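Local coordinates for protein heme oxygenase 1 (PDB 1WE1) that probably opens the haem ring with electrons from a reductase and molecular oxygen, yielding biliverdin, carbon monoxide and free iron for the synthesis of photosynthetic antenna chromophores, at residues 42-54 against 73-85. Residues are numbered along the deposited sequence; the frame is centred on the assembly and turned at random.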
# COMPACT_ATOMS: atom_id res chain seq x y z
N LEU A 42 5.76 9.43 1.91
CA LEU A 42 4.95 8.34 1.39
C LEU A 42 4.52 7.49 2.57
O LEU A 42 3.35 7.11 2.69
CB LEU A 42 5.76 7.50 0.42
CG LEU A 42 4.97 6.42 -0.31
CD1 LEU A 42 3.93 7.09 -1.19
CD2 LEU A 42 5.90 5.55 -1.14
N VAL A 43 5.46 7.21 3.46
CA VAL A 43 5.19 6.41 4.65
C VAL A 43 4.13 7.09 5.49
O VAL A 43 3.25 6.42 6.04
CB VAL A 43 6.48 6.23 5.48
CG1 VAL A 43 6.17 5.53 6.81
CG2 VAL A 43 7.50 5.43 4.68
N GLY A 44 4.21 8.41 5.61
CA GLY A 44 3.22 9.15 6.37
C GLY A 44 1.85 8.95 5.75
O GLY A 44 0.87 8.68 6.45
N ASN A 45 1.76 9.05 4.43
CA ASN A 45 0.47 8.85 3.78
C ASN A 45 -0.09 7.43 3.99
O ASN A 45 -1.20 7.27 4.50
CB ASN A 45 0.55 9.17 2.30
CG ASN A 45 0.48 10.66 2.01
OD1 ASN A 45 -0.09 11.44 2.80
ND2 ASN A 45 1.02 11.07 0.88
N LEU A 46 0.67 6.41 3.61
CA LEU A 46 0.20 5.05 3.78
C LEU A 46 -0.24 4.83 5.22
O LEU A 46 -1.20 4.12 5.49
CB LEU A 46 1.28 4.04 3.40
CG LEU A 46 1.68 4.15 1.93
CD1 LEU A 46 2.70 3.08 1.58
CD2 LEU A 46 0.44 4.01 1.08
N TYR A 47 0.47 5.46 6.15
CA TYR A 47 0.13 5.34 7.56
C TYR A 47 -1.35 5.68 7.77
O TYR A 47 -2.05 4.96 8.47
CB TYR A 47 1.02 6.28 8.38
CG TYR A 47 0.56 6.43 9.81
CD1 TYR A 47 0.65 5.38 10.70
CD2 TYR A 47 -0.00 7.62 10.25
CE1 TYR A 47 0.17 5.50 12.00
CE2 TYR A 47 -0.48 7.76 11.54
CZ TYR A 47 -0.39 6.70 12.41
OH TYR A 47 -0.88 6.84 13.70
N PHE A 48 -1.82 6.77 7.17
CA PHE A 48 -3.22 7.18 7.34
C PHE A 48 -4.18 6.28 6.56
O PHE A 48 -5.28 5.97 7.03
CB PHE A 48 -3.42 8.63 6.90
CG PHE A 48 -2.62 9.61 7.71
CD1 PHE A 48 -1.44 10.16 7.20
CD2 PHE A 48 -3.02 9.97 9.00
CE1 PHE A 48 -0.67 11.03 7.97
CE2 PHE A 48 -2.26 10.84 9.78
CZ PHE A 48 -1.08 11.37 9.26
N VAL A 49 -3.77 5.85 5.38
CA VAL A 49 -4.63 5.00 4.58
C VAL A 49 -4.85 3.67 5.27
O VAL A 49 -5.98 3.20 5.36
CB VAL A 49 -4.03 4.75 3.19
CG1 VAL A 49 -4.95 3.81 2.40
CG2 VAL A 49 -3.84 6.08 2.46
N TYR A 50 -3.78 3.05 5.75
CA TYR A 50 -3.92 1.76 6.43
C TYR A 50 -4.70 1.92 7.72
O TYR A 50 -5.47 1.05 8.08
CB TYR A 50 -2.56 1.14 6.73
CG TYR A 50 -1.97 0.45 5.54
CD1 TYR A 50 -2.25 -0.90 5.26
CD2 TYR A 50 -1.12 1.13 4.66
CE1 TYR A 50 -1.69 -1.54 4.14
CE2 TYR A 50 -0.56 0.50 3.55
CZ TYR A 50 -0.85 -0.83 3.30
OH TYR A 50 -0.26 -1.44 2.22
N SER A 51 -4.52 3.04 8.41
CA SER A 51 -5.26 3.25 9.64
C SER A 51 -6.75 3.19 9.32
O SER A 51 -7.49 2.43 9.94
CB SER A 51 -4.93 4.60 10.27
OG SER A 51 -3.60 4.61 10.77
N ALA A 52 -7.16 3.99 8.33
CA ALA A 52 -8.56 4.06 7.89
C ALA A 52 -9.11 2.68 7.54
O ALA A 52 -10.13 2.25 8.05
CB ALA A 52 -8.68 4.98 6.69
N MET A 53 -8.39 1.99 6.65
CA MET A 53 -8.76 0.67 6.19
C MET A 53 -8.84 -0.37 7.30
O MET A 53 -9.80 -1.12 7.38
CB MET A 53 -7.76 0.25 5.12
CG MET A 53 -7.96 -1.11 4.50
SD MET A 53 -6.97 -1.16 2.98
CE MET A 53 -5.34 -0.60 3.57
N GLU A 54 -7.84 -0.42 8.17
CA GLU A 54 -7.84 -1.40 9.26
C GLU A 54 -8.90 -1.15 10.33
O GLU A 54 -9.38 -2.09 10.97
CB GLU A 54 -6.44 -1.47 9.88
CG GLU A 54 -5.56 -2.49 9.17
CD GLU A 54 -4.13 -2.05 9.01
OE1 GLU A 54 -3.49 -1.66 10.01
OE2 GLU A 54 -3.63 -2.10 7.86
N GLU A 73 -3.75 -10.34 10.68
CA GLU A 73 -2.33 -10.66 10.61
C GLU A 73 -1.68 -9.80 9.54
O GLU A 73 -0.45 -9.71 9.47
CB GLU A 73 -2.14 -12.14 10.26
CG GLU A 73 -2.93 -13.08 11.15
CD GLU A 73 -4.30 -13.43 10.57
OE1 GLU A 73 -4.34 -14.26 9.64
OE2 GLU A 73 -5.32 -12.88 11.05
N LEU A 74 -2.50 -9.18 8.70
CA LEU A 74 -2.00 -8.32 7.64
C LEU A 74 -1.78 -6.89 8.11
O LEU A 74 -0.91 -6.20 7.59
CB LEU A 74 -2.97 -8.32 6.45
CG LEU A 74 -3.11 -9.64 5.69
CD1 LEU A 74 -4.19 -9.52 4.60
CD2 LEU A 74 -1.77 -10.04 5.09
N ASN A 75 -2.55 -6.46 9.11
CA ASN A 75 -2.45 -5.09 9.63
C ASN A 75 -1.05 -4.44 9.59
O ASN A 75 -0.10 -4.91 10.20
CB ASN A 75 -3.04 -5.02 11.05
CG ASN A 75 -4.57 -5.19 11.06
OD1 ASN A 75 -5.21 -5.09 12.11
ND2 ASN A 75 -5.14 -5.46 9.90
N ARG A 76 -0.96 -3.34 8.84
CA ARG A 76 0.29 -2.61 8.68
C ARG A 76 0.40 -1.34 9.54
O ARG A 76 1.49 -0.79 9.67
CB ARG A 76 0.48 -2.21 7.20
CG ARG A 76 0.60 -3.34 6.17
CD ARG A 76 1.83 -4.23 6.40
NE ARG A 76 1.69 -5.04 7.60
CZ ARG A 76 2.69 -5.69 8.19
NH1 ARG A 76 3.92 -5.63 7.70
NH2 ARG A 76 2.46 -6.40 9.29
N LYS A 77 -0.69 -0.87 10.12
CA LYS A 77 -0.62 0.37 10.88
C LYS A 77 0.55 0.48 11.87
O LYS A 77 1.35 1.41 11.79
CB LYS A 77 -1.93 0.63 11.62
CG LYS A 77 -1.96 2.02 12.23
CD LYS A 77 -3.10 2.19 13.19
CE LYS A 77 -3.09 3.58 13.81
NZ LYS A 77 -4.21 3.70 14.80
N GLN A 78 0.63 -0.47 12.81
CA GLN A 78 1.69 -0.47 13.81
C GLN A 78 3.11 -0.50 13.22
O GLN A 78 3.97 0.27 13.64
CB GLN A 78 1.52 -1.66 14.76
CG GLN A 78 0.23 -1.65 15.59
CD GLN A 78 -1.04 -1.63 14.73
OE1 GLN A 78 -1.10 -2.25 13.66
NE2 GLN A 78 -2.06 -0.92 15.22
N SER A 79 3.35 -1.38 12.26
CA SER A 79 4.67 -1.48 11.65
C SER A 79 5.03 -0.16 10.98
O SER A 79 6.19 0.25 10.97
CB SER A 79 4.72 -2.62 10.62
OG SER A 79 4.09 -2.26 9.39
N LEU A 80 4.02 0.51 10.43
CA LEU A 80 4.19 1.79 9.76
C LEU A 80 4.48 2.89 10.79
O LEU A 80 5.16 3.88 10.50
CB LEU A 80 2.93 2.10 8.95
CG LEU A 80 3.02 2.50 7.47
CD1 LEU A 80 4.19 1.86 6.76
CD2 LEU A 80 1.71 2.10 6.81
N GLU A 81 3.96 2.71 12.01
CA GLU A 81 4.22 3.69 13.05
C GLU A 81 5.69 3.53 13.44
O GLU A 81 6.37 4.50 13.77
CB GLU A 81 3.34 3.44 14.28
CG GLU A 81 1.88 3.79 14.06
CD GLU A 81 1.07 3.73 15.34
OE1 GLU A 81 -0.11 4.15 15.31
OE2 GLU A 81 1.61 3.26 16.37
N GLN A 82 6.16 2.29 13.39
CA GLN A 82 7.55 2.01 13.72
C GLN A 82 8.46 2.70 12.72
O GLN A 82 9.50 3.24 13.08
CB GLN A 82 7.78 0.50 13.75
CG GLN A 82 7.40 -0.14 15.09
CD GLN A 82 7.42 -1.67 15.07
OE1 GLN A 82 8.28 -2.29 14.43
NE2 GLN A 82 6.47 -2.28 15.78
N ASP A 83 8.05 2.70 11.45
CA ASP A 83 8.84 3.35 10.43
C ASP A 83 8.85 4.88 10.57
O ASP A 83 9.86 5.51 10.31
CB ASP A 83 8.34 2.94 9.04
CG ASP A 83 8.75 1.52 8.67
OD1 ASP A 83 8.37 1.05 7.57
OD2 ASP A 83 9.45 0.86 9.47
N LEU A 84 7.73 5.47 10.98
CA LEU A 84 7.65 6.92 11.16
C LEU A 84 8.61 7.33 12.28
O LEU A 84 9.28 8.36 12.22
CB LEU A 84 6.21 7.35 11.49
CG LEU A 84 5.20 7.23 10.34
CD1 LEU A 84 3.75 7.21 10.85
CD2 LEU A 84 5.42 8.38 9.37
N GLN A 85 8.64 6.50 13.32
CA GLN A 85 9.51 6.73 14.46
C GLN A 85 10.95 6.82 13.97
O GLN A 85 11.70 7.71 14.37
CB GLN A 85 9.38 5.56 15.45
CG GLN A 85 10.40 5.57 16.57
CD GLN A 85 9.88 6.20 17.84
OE1 GLN A 85 9.67 7.41 17.90
NE2 GLN A 85 9.64 5.38 18.85
O HOH W 1 -4.10 -1.98 12.43
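The carboxylate of E54 grips the start of helix 77-88: OE1 takes K77 N at 2.9 Å through its syn lone pair, while R76 N, just before the helix, reaches OE2 at 3.1 Å from above the carboxylate plane. An acid suits this place because its two oxygens can accept from consecutive amides at a helix start, whose dipole would probably stabilise the negative charge. The N75 amide stacks nearly parallel on the carboxylate (planes 11° apart), and Y128 also bonds OE2. With an alanine here, both amides would probably lose these acceptors and the Y128 hydroxyl this bond.

L80 is a branched knob: CD2 meets Y47 N (3.6 Å), L46 CB and the Y50 ring, while CD1 turns to V43. Tyrosine suits position 47, CG anti to the backbone N (chi1 169°), by offering L84 CD1 an apolar face (3.7 Å from the ring centroid) and E81 OE1 a hydroxyl. R76 CB covers a face of Y50, whose hydroxyl is fixed by D131 and R127. Knobs-into-holes packing thus joins segments 42-54 and 77-85, nearly antiparallel (158°), in the all-helical haem oxygenase fold, the side chain of Y50 about 8 Å from the haem.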